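Local atomic coordinates of alpha-catenin-like protein hmp-1 (Caenorhabditis elegans, PDB entry 5H5M), a protein that binds beta-catenin and actin filaments in the cadherin-catenin complex of adherens junctions and is required for cell migration and shape changes during body enclosure and elongation. Residues M151-A156 against K188-V193; A184-L189 against N218-K223; Q195-L200 against E211-Y216. All coordinates share one frame; numbering follows the deposited sequence.

Contact 1 (M151-A156 against K188-V193); sequences MFQEHA and KLAPQV
The ring of Phe-152 runs across Val-193 at about a right angle, its outer end resting on the isopropyl group: CZ lies 3.7 Å from Val-193 CG1, and CE2 is almost as near to Val-193 CB. The same CE2 meets a polar atom in the plane of the ring, since Ala-190 O stands 3.4 Å from it at the ring edge. The CB of Phe-152 points toward helix 173-202, and CG is anti to the backbone N (chi1 165°). Two methyls complete the apolar part, Ala-156 CB touching Ala-190 CB at 3.6 Å. Segments 151-156 and 188-193 run almost exactly antiparallel, at 175°, as parts of neighbouring helices in a four-helix bundle of the M domain, and Trp-220 of helix 207-233 packs edge-to-face on Phe-152 while Leu-130 and Leu-133 of helix 128-137 cover it further. On the solvent side, the Gln-153 chain is bent at chi2 (66°), which turns CD; OE1 lies 3.5 Å from Pro-191 CA. Proline has no N-H to give to the preceding turn, and helix 173-202 is kinked there. The amide NE2 of Gln-153 is held by Asn-157 OD1, one turn further along its own helix.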
loop_
_atom_site.group_PDB
_atom_site.type_symbol
_atom_site.label_atom_id
_atom_site.label_comp_id
_atom_site.label_asym_id
_atom_site.label_seq_id
_atom_site.Cartn_x
_atom_site.Cartn_y
_atom_site.Cartn_z
ATOM N N MET A 151 -20.662 2.184 1.740
ATOM C CA MET A 151 -19.343 1.638 2.032
ATOM C C MET A 151 -18.619 1.207 0.762
ATOM O O MET A 151 -17.427 1.471 0.602
ATOM C CB MET A 151 -19.449 0.458 3.002
ATOM C CG MET A 151 -20.055 0.826 4.343
ATOM S SD MET A 151 -19.265 2.272 5.080
ATOM C CE MET A 151 -17.589 1.674 5.289
ATOM N N PHE A 152 -19.340 0.541 -0.136
ATOM C CA PHE A 152 -18.765 0.121 -1.409
ATOM C C PHE A 152 -18.256 1.318 -2.215
ATOM O O PHE A 152 -17.173 1.264 -2.800
ATOM C CB PHE A 152 -19.785 -0.660 -2.239
ATOM C CG PHE A 152 -19.395 -0.806 -3.683
ATOM C CD1 PHE A 152 -18.461 -1.755 -4.068
ATOM C CD2 PHE A 152 -19.953 0.012 -4.653
ATOM C CE1 PHE A 152 -18.093 -1.892 -5.397
ATOM C CE2 PHE A 152 -19.585 -0.116 -5.981
ATOM C CZ PHE A 152 -18.654 -1.071 -6.355
ATOM N N GLN A 153 -19.043 2.391 -2.243
ATOM C CA GLN A 153 -18.678 3.585 -2.997
ATOM C C GLN A 153 -17.425 4.234 -2.416
ATOM O O GLN A 153 -16.534 4.653 -3.157
ATOM C CB GLN A 153 -19.832 4.589 -3.018
ATOM C CG GLN A 153 -19.513 5.887 -3.744
ATOM C CD GLN A 153 -19.291 5.690 -5.236
ATOM O OE1 GLN A 153 -20.148 5.154 -5.939
ATOM N NE2 GLN A 153 -18.133 6.119 -5.723
ATOM N N GLU A 154 -17.357 4.302 -1.089
ATOM C CA GLU A 154 -16.186 4.849 -0.407
ATOM C C GLU A 154 -14.950 3.991 -0.666
ATOM O O GLU A 154 -13.848 4.509 -0.842
ATOM C CB GLU A 154 -16.446 4.970 1.098
ATOM C CG GLU A 154 -17.518 5.990 1.448
ATOM C CD GLU A 154 -17.775 6.093 2.940
ATOM O OE1 GLU A 154 -17.155 5.327 3.709
ATOM O OE2 GLU A 154 -18.600 6.940 3.342
ATOM N N HIS A 155 -15.148 2.676 -0.682
ATOM C CA HIS A 155 -14.095 1.729 -1.039
ATOM C C HIS A 155 -13.618 1.975 -2.470
ATOM O O HIS A 155 -12.421 1.925 -2.756
ATOM C CB HIS A 155 -14.610 0.294 -0.873
ATOM C CG HIS A 155 -13.785 -0.743 -1.571
ATOM N ND1 HIS A 155 -12.638 -1.276 -1.026
ATOM C CD2 HIS A 155 -13.956 -1.357 -2.766
ATOM C CE1 HIS A 155 -12.134 -2.172 -1.858
ATOM N NE2 HIS A 155 -12.914 -2.237 -2.922
ATOM N N ALA A 156 -14.568 2.249 -3.361
ATOM C CA ALA A 156 -14.259 2.561 -4.753
ATOM C C ALA A 156 -13.441 3.848 -4.872
ATOM O O ALA A 156 -12.475 3.901 -5.630
ATOM C CB ALA A 156 -15.537 2.672 -5.563
ATOM N N LYS A 188 -16.129 5.416 -12.987
ATOM C CA LYS A 188 -17.361 5.507 -13.754
ATOM C C LYS A 188 -18.349 4.405 -13.362
ATOM O O LYS A 188 -19.541 4.650 -13.181
ATOM C CB LYS A 188 -17.031 5.427 -15.244
ATOM C CG LYS A 188 -18.216 5.384 -16.182
ATOM C CD LYS A 188 -17.731 5.280 -17.621
ATOM C CE LYS A 188 -16.660 6.326 -17.911
ATOM N NZ LYS A 188 -15.980 6.095 -19.218
ATOM N N LEU A 189 -17.831 3.192 -13.221
ATOM C CA LEU A 189 -18.643 2.004 -12.982
ATOM C C LEU A 189 -19.234 1.925 -11.565
ATOM O O LEU A 189 -20.356 1.440 -11.379
ATOM C CB LEU A 189 -17.795 0.760 -13.262
ATOM C CG LEU A 189 -18.463 -0.614 -13.282
ATOM C CD1 LEU A 189 -19.586 -0.654 -14.303
ATOM C CD2 LEU A 189 -17.430 -1.689 -13.578
ATOM N N ALA A 190 -18.477 2.407 -10.580
ATOM C CA ALA A 190 -18.840 2.287 -9.166
ATOM C C ALA A 190 -20.257 2.775 -8.802
ATOM O O ALA A 190 -20.990 2.056 -8.126
ATOM C CB ALA A 190 -17.804 3.016 -8.302
ATOM N N PRO A 191 -20.649 3.990 -9.230
ATOM C CA PRO A 191 -21.999 4.406 -8.826
ATOM C C PRO A 191 -23.089 3.605 -9.537
ATOM O O PRO A 191 -24.215 3.513 -9.042
ATOM C CB PRO A 191 -22.062 5.885 -9.237
ATOM C CG PRO A 191 -20.650 6.284 -9.563
ATOM C CD PRO A 191 -19.969 5.037 -10.015
ATOM N N GLN A 192 -22.753 3.038 -10.690
ATOM C CA GLN A 192 -23.701 2.231 -11.445
ATOM C C GLN A 192 -23.866 0.864 -10.797
ATOM O O GLN A 192 -24.971 0.318 -10.756
ATOM C CB GLN A 192 -23.245 2.084 -12.898
ATOM C CG GLN A 192 -23.036 3.411 -13.606
ATOM C CD GLN A 192 -22.467 3.245 -15.004
ATOM O OE1 GLN A 192 -22.169 2.134 -15.439
ATOM N NE2 GLN A 192 -22.313 4.356 -15.714
ATOM N N VAL A 193 -22.762 0.316 -10.295
ATOM C CA VAL A 193 -22.794 -0.941 -9.553
ATOM C C VAL A 193 -23.670 -0.788 -8.315
ATOM O O VAL A 193 -24.495 -1.650 -8.015
ATOM C CB VAL A 193 -21.382 -1.398 -9.132
ATOM C CG1 VAL A 193 -21.462 -2.602 -8.199
ATOM C CG2 VAL A 193 -20.541 -1.725 -10.352
#

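Contact 2 (A184-L189 against N218-K223); sequences AQLEKL and NAWFDK
Gln-185 comes up beside the end of Lys-223, its amide carbon CD 3.8 Å from Lys-223 NZ, on the more open flank of an antiparallel helix pair. Helices 173-202 and 207-233, consecutive in the chain, form an alpha-alpha hairpin within a four-helix bundle of the M domain; here the axes of the two short segments stand 10.4 Å apart and cross at -155°. The Lys-223 chain is bent at chi2 (-65°), which turns CD, and it crosses that of Gln-185 at a slant. One residue on, Leu-186 sends its CD2 methyl between two partners. On one side it is 3.5 Å from Lys-223 CB; on another it sits over a face of Trp-220, 3.6 Å from the centroid of the six-membered ring, in a CH-pi contact. Leu-186 O also approaches the indole, with Trp-220 CZ3 3.4 Å away. The buried indole is also packed by Ala-156 and Ile-159 of helix 142-166 and by Leu-130 of helix 128-137. A turn later Leu-189 extends its side chain toward helix 207-233, CG anti to its own N (chi1 -171°), and presses on both the backbone and the indole. Its CD2 methyl approaches Trp-220 CA to 3.7 Å and also touches Ala-219 CB. At the ring edge, near the plane of the indole, Leu-189 CD2 lies 3.9 Å from Trp-220 CE3.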
loop_
_atom_site.group_PDB
_atom_site.type_symbol
_atom_site.label_atom_id
_atom_site.label_comp_id
_atom_site.label_asym_id
_atom_site.label_seq_id
_atom_site.Cartn_x
_atom_site.Cartn_y
_atom_site.Cartn_z
ATOM N N ALA A 184 -10.164 5.334 -14.127
ATOM C CA ALA A 184 -11.267 6.157 -14.624
ATOM C C ALA A 184 -12.504 5.314 -14.939
ATOM O O ALA A 184 -13.635 5.773 -14.770
ATOM C CB ALA A 184 -10.833 6.939 -15.859
ATOM N N GLN A 185 -12.287 4.085 -15.403
ATOM C CA GLN A 185 -13.395 3.183 -15.701
ATOM C C GLN A 185 -14.079 2.703 -14.421
ATOM O O GLN A 185 -15.305 2.614 -14.362
ATOM C CB GLN A 185 -12.916 1.988 -16.526
ATOM C CG GLN A 185 -12.617 2.329 -17.975
ATOM C CD GLN A 185 -12.121 1.136 -18.769
ATOM O OE1 GLN A 185 -10.923 0.866 -18.821
ATOM N NE2 GLN A 185 -13.046 0.418 -19.397
ATOM N N LEU A 186 -13.284 2.403 -13.398
ATOM C CA LEU A 186 -13.823 1.999 -12.103
ATOM C C LEU A 186 -14.588 3.145 -11.450
ATOM O O LEU A 186 -15.644 2.941 -10.853
ATOM C CB LEU A 186 -12.703 1.517 -11.180
ATOM C CG LEU A 186 -12.165 0.118 -11.488
ATOM C CD1 LEU A 186 -10.863 -0.148 -10.744
ATOM C CD2 LEU A 186 -13.200 -0.925 -11.124
ATOM N N GLU A 187 -14.044 4.349 -11.572
ATOM C CA GLU A 187 -14.686 5.549 -11.052
ATOM C C GLU A 187 -16.051 5.764 -11.708
ATOM O O GLU A 187 -17.003 6.226 -11.075
ATOM C CB GLU A 187 -13.784 6.761 -11.280
ATOM C CG GLU A 187 -14.365 8.089 -10.840
ATOM C CD GLU A 187 -13.399 9.234 -11.074
ATOM O OE1 GLU A 187 -12.995 9.445 -12.239
ATOM O OE2 GLU A 187 -13.032 9.914 -10.092
ATOM N N LYS A 188 -16.129 5.416 -12.987
ATOM C CA LYS A 188 -17.361 5.507 -13.754
ATOM C C LYS A 188 -18.349 4.405 -13.362
ATOM O O LYS A 188 -19.541 4.650 -13.181
ATOM C CB LYS A 188 -17.031 5.427 -15.244
ATOM C CG LYS A 188 -18.216 5.384 -16.182
ATOM C CD LYS A 188 -17.731 5.280 -17.621
ATOM C CE LYS A 188 -16.660 6.326 -17.911
ATOM N NZ LYS A 188 -15.980 6.095 -19.218
ATOM N N LEU A 189 -17.831 3.192 -13.221
ATOM C CA LEU A 189 -18.643 2.004 -12.982
ATOM C C LEU A 189 -19.234 1.925 -11.565
ATOM O O LEU A 189 -20.356 1.440 -11.379
ATOM C CB LEU A 189 -17.795 0.760 -13.262
ATOM C CG LEU A 189 -18.463 -0.614 -13.282
ATOM C CD1 LEU A 189 -19.586 -0.654 -14.303
ATOM C CD2 LEU A 189 -17.430 -1.689 -13.578
ATOM N N ASN A 218 -19.465 -8.809 -12.216
ATOM C CA ASN A 218 -18.357 -9.407 -12.946
ATOM C C ASN A 218 -17.502 -8.372 -13.672
ATOM O O ASN A 218 -16.279 -8.494 -13.715
ATOM C CB ASN A 218 -18.884 -10.449 -13.935
ATOM C CG ASN A 218 -19.491 -11.651 -13.235
ATOM O OD1 ASN A 218 -19.013 -12.077 -12.183
ATOM N ND2 ASN A 218 -20.557 -12.195 -13.809
ATOM N N ALA A 219 -18.146 -7.352 -14.235
ATOM C CA ALA A 219 -17.418 -6.276 -14.895
ATOM C C ALA A 219 -16.541 -5.543 -13.886
ATOM O O ALA A 219 -15.408 -5.168 -14.189
ATOM C CB ALA A 219 -18.377 -5.311 -15.572
ATOM N N TRP A 220 -17.070 -5.356 -12.681
ATOM C CA TRP A 220 -16.340 -4.678 -11.620
ATOM C C TRP A 220 -15.111 -5.474 -11.190
ATOM O O TRP A 220 -13.996 -4.948 -11.169
ATOM C CB TRP A 220 -17.248 -4.427 -10.414
ATOM C CG TRP A 220 -16.521 -3.810 -9.262
ATOM C CD1 TRP A 220 -15.991 -4.457 -8.182
ATOM C CD2 TRP A 220 -16.221 -2.422 -9.085
ATOM N NE1 TRP A 220 -15.390 -3.557 -7.339
ATOM C CE2 TRP A 220 -15.517 -2.298 -7.869
ATOM C CE3 TRP A 220 -16.485 -1.269 -9.832
ATOM C CZ2 TRP A 220 -15.071 -1.070 -7.386
ATOM C CZ3 TRP A 220 -16.044 -0.047 -9.347
ATOM C CH2 TRP A 220 -15.344 0.043 -8.138
ATOM N N PHE A 221 -15.318 -6.743 -10.851
ATOM C CA PHE A 221 -14.226 -7.598 -10.392
ATOM C C PHE A 221 -13.165 -7.822 -11.470
ATOM O O PHE A 221 -11.996 -8.026 -11.153
ATOM C CB PHE A 221 -14.769 -8.944 -9.903
ATOM C CG PHE A 221 -15.324 -8.900 -8.508
ATOM C CD1 PHE A 221 -14.806 -8.020 -7.569
ATOM C CD2 PHE A 221 -16.365 -9.737 -8.132
ATOM C CE1 PHE A 221 -15.313 -7.978 -6.281
ATOM C CE2 PHE A 221 -16.876 -9.698 -6.846
ATOM C CZ PHE A 221 -16.349 -8.818 -5.920
ATOM N N ASP A 222 -13.570 -7.785 -12.738
ATOM C CA ASP A 222 -12.614 -7.891 -13.839
ATOM C C ASP A 222 -11.691 -6.673 -13.893
ATOM O O ASP A 222 -10.491 -6.807 -14.128
ATOM C CB ASP A 222 -13.334 -8.051 -15.181
ATOM C CG ASP A 222 -13.973 -9.421 -15.349
ATOM O OD1 ASP A 222 -13.658 -10.335 -14.557
ATOM O OD2 ASP A 222 -14.788 -9.583 -16.283
ATOM N N LYS A 223 -12.258 -5.489 -13.678
ATOM C CA LYS A 223 -11.488 -4.249 -13.721
ATOM C C LYS A 223 -10.582 -4.103 -12.502
ATOM O O LYS A 223 -9.443 -3.649 -12.621
ATOM C CB LYS A 223 -12.413 -3.034 -13.816
ATOM C CG LYS A 223 -13.279 -2.981 -15.060
ATOM C CD LYS A 223 -12.451 -2.821 -16.316
ATOM C CE LYS A 223 -13.341 -2.723 -17.545
ATOM N NZ LYS A 223 -12.540 -2.618 -18.795
#

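Contact 3 (Q195-L200 against E211-Y216); sequences QAAILL and ENMETY
Met-213 lays its thioether against the backbone of Ala-196 and Ala-197, and these residues organise the contact. Its CG is anti to the backbone N (chi1 -174°), and the chain bends at chi2 (68°); the sulfur lies on the opposing helix, 3.5 Å from Ala-197 N and 3.7 Å from Ala-197 CB. Farther back along the same side chain, Leu-200 crosses at about a right angle and sets its CD2 methyl 3.8 Å from Met-213 CB. The methionine therefore touches two successive turns of helix 173-202 and fills the inner side of the interface, where Leu-130 and Ile-134 of helix 128-137 also pack on it. This contact lies close to the turn of the helix 173-202/207-233 hairpin, an antiparallel alpha-alpha unit of a four-helix bundle in the M domain. The small side chain of Ala-196 suits a close approach: its CA comes within 5.6 Å of Met-213 CA, and the local axes lie 9.0 Å apart. Its methyl, directed at helix 207-233, sits among three neighbours, with the sulfur of Met-213, Asn-212 ND2 and the Tyr-216 ring, met obliquely at CD2, all nearby. On the outer flank a water joins the two helices. It donates to Ala-196 O at 2.8 Å and accepts a hydrogen bond from Asn-212 ND2, also at 2.8 Å. Ala-196 O is accordingly gripped twice, because it also accepts the helical hydrogen bond from Leu-200 N.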
loop_
_atom_site.group_PDB
_atom_site.type_symbol
_atom_site.label_atom_id
_atom_site.label_comp_id
_atom_site.label_asym_id
_atom_site.label_seq_id
_atom_site.Cartn_x
_atom_site.Cartn_y
_atom_site.Cartn_z
ATOM N N GLN A 195 -26.139 1.403 -7.806
ATOM C CA GLN A 195 -27.531 1.535 -8.226
ATOM C C GLN A 195 -28.139 0.209 -8.678
ATOM O O GLN A 195 -29.326 -0.035 -8.466
ATOM C CB GLN A 195 -27.652 2.569 -9.349
ATOM C CG GLN A 195 -27.375 3.993 -8.900
ATOM C CD GLN A 195 -28.258 4.422 -7.741
ATOM O OE1 GLN A 195 -29.453 4.126 -7.710
ATOM N NE2 GLN A 195 -27.670 5.117 -6.777
ATOM N N ALA A 196 -27.327 -0.642 -9.302
ATOM C CA ALA A 196 -27.785 -1.963 -9.727
ATOM C C ALA A 196 -28.225 -2.797 -8.525
ATOM O O ALA A 196 -29.162 -3.591 -8.616
ATOM C CB ALA A 196 -26.694 -2.684 -10.500
ATOM N N ALA A 197 -27.540 -2.607 -7.402
ATOM C CA ALA A 197 -27.867 -3.319 -6.171
ATOM C C ALA A 197 -29.138 -2.759 -5.545
ATOM O O ALA A 197 -29.953 -3.505 -5.005
ATOM C CB ALA A 197 -26.708 -3.241 -5.188
ATOM N N ILE A 198 -29.294 -1.440 -5.618
ATOM C CA ILE A 198 -30.494 -0.781 -5.122
ATOM C C ILE A 198 -31.714 -1.278 -5.888
ATOM O O ILE A 198 -32.766 -1.534 -5.301
ATOM C CB ILE A 198 -30.401 0.754 -5.252
ATOM C CG1 ILE A 198 -29.146 1.280 -4.556
ATOM C CG2 ILE A 198 -31.641 1.415 -4.667
ATOM C CD1 ILE A 198 -29.105 0.991 -3.071
ATOM N N LEU A 199 -31.558 -1.422 -7.202
ATOM C CA LEU A 199 -32.627 -1.924 -8.060
ATOM C C LEU A 199 -32.960 -3.373 -7.727
ATOM O O LEU A 199 -34.130 -3.758 -7.698
ATOM C CB LEU A 199 -32.238 -1.797 -9.536
ATOM C CG LEU A 199 -32.080 -0.364 -10.054
ATOM C CD1 LEU A 199 -31.511 -0.345 -11.469
ATOM C CD2 LEU A 199 -33.412 0.375 -9.991
ATOM N N LEU A 200 -31.928 -4.173 -7.474
ATOM C CA LEU A 200 -32.123 -5.570 -7.111
ATOM C C LEU A 200 -32.799 -5.684 -5.750
ATOM O O LEU A 200 -33.674 -6.527 -5.552
ATOM C CB LEU A 200 -30.793 -6.324 -7.101
ATOM C CG LEU A 200 -30.881 -7.765 -6.589
ATOM C CD1 LEU A 200 -31.866 -8.576 -7.427
ATOM C CD2 LEU A 200 -29.507 -8.430 -6.565
ATOM N N GLU A 211 -29.747 -10.930 -12.857
ATOM C CA GLU A 211 -28.763 -11.022 -13.925
ATOM C C GLU A 211 -28.058 -9.684 -14.141
ATOM O O GLU A 211 -26.881 -9.649 -14.488
ATOM C CB GLU A 211 -29.423 -11.492 -15.224
ATOM C CG GLU A 211 -29.931 -12.926 -15.168
ATOM C CD GLU A 211 -30.625 -13.357 -16.448
ATOM O OE1 GLU A 211 -30.723 -12.533 -17.382
ATOM O OE2 GLU A 211 -31.072 -14.522 -16.520
ATOM N N ASN A 212 -28.777 -8.587 -13.927
ATOM C CA ASN A 212 -28.192 -7.263 -14.096
ATOM C C ASN A 212 -27.157 -6.969 -13.019
ATOM O O ASN A 212 -26.132 -6.349 -13.291
ATOM C CB ASN A 212 -29.273 -6.180 -14.094
ATOM C CG ASN A 212 -28.690 -4.778 -14.172
ATOM O OD1 ASN A 212 -28.342 -4.295 -15.250
ATOM N ND2 ASN A 212 -28.586 -4.116 -13.025
ATOM N N MET A 213 -27.425 -7.417 -11.796
ATOM C CA MET A 213 -26.455 -7.262 -10.719
ATOM C C MET A 213 -25.191 -8.046 -11.031
ATOM O O MET A 213 -24.080 -7.548 -10.858
ATOM C CB MET A 213 -27.026 -7.725 -9.376
ATOM C CG MET A 213 -26.089 -7.434 -8.209
ATOM S SD MET A 213 -25.933 -5.658 -7.920
ATOM C CE MET A 213 -24.214 -5.500 -7.464
ATOM N N GLU A 214 -25.373 -9.276 -11.501
ATOM C CA GLU A 214 -24.252 -10.167 -11.765
ATOM C C GLU A 214 -23.401 -9.666 -12.926
ATOM O O GLU A 214 -22.181 -9.832 -12.925
ATOM C CB GLU A 214 -24.755 -11.587 -12.042
ATOM C CG GLU A 214 -23.858 -12.690 -11.484
ATOM C CD GLU A 214 -23.909 -12.794 -9.965
ATOM O OE1 GLU A 214 -24.629 -12.000 -9.318
ATOM O OE2 GLU A 214 -23.223 -13.679 -9.413
ATOM N N THR A 215 -24.047 -9.053 -13.912
ATOM C CA THR A 215 -23.329 -8.453 -15.029
ATOM C C THR A 215 -22.409 -7.336 -14.529
ATOM O O THR A 215 -21.241 -7.258 -14.914
ATOM C CB THR A 215 -24.300 -7.900 -16.092
ATOM O OG1 THR A 215 -24.957 -8.991 -16.748
ATOM C CG2 THR A 215 -23.553 -7.072 -17.132
ATOM N N TYR A 216 -22.944 -6.485 -13.659
ATOM C CA TYR A 216 -22.169 -5.399 -13.067
ATOM C C TYR A 216 -21.101 -5.917 -12.119
ATOM O O TYR A 216 -19.991 -5.384 -12.073
ATOM C CB TYR A 216 -23.089 -4.419 -12.334
ATOM C CG TYR A 216 -23.653 -3.365 -13.249
ATOM C CD1 TYR A 216 -22.970 -2.178 -13.473
ATOM C CD2 TYR A 216 -24.855 -3.566 -13.916
ATOM C CE1 TYR A 216 -23.475 -1.213 -14.322
ATOM C CE2 TYR A 216 -25.368 -2.609 -14.768
ATOM C CZ TYR A 216 -24.672 -1.435 -14.967
ATOM O OH TYR A 216 -25.176 -0.477 -15.813
HETATM O O HOH W 1 -30.164 -4.844 -10.859
#

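Overall arrangement
All three contacts draw on helix 173-202, which meets helix 142-166 in contact 1 and helix 207-233 in contacts 2 and 3. The centres of contact 1 and contact 2 lie about 9 Å apart. Contact 3 is centred about 12 Å from contact 1 and about 14 Å from contact 2. Along the chain contact 3 closes the shortest loop, next to the hairpin turn, and lies between the segments of contact 2; contact 1 is complete before contact 3 begins. Trp-220 joins contacts 1 and 2 through Phe-152, Ala-156 and Ala-190, while Tyr-216 reaches Leu-189, Gln-192 and Val-193. The apolar packing is thus continuous across three helices of one M-domain bundle, in a member of the vinculin/alpha-catenin family.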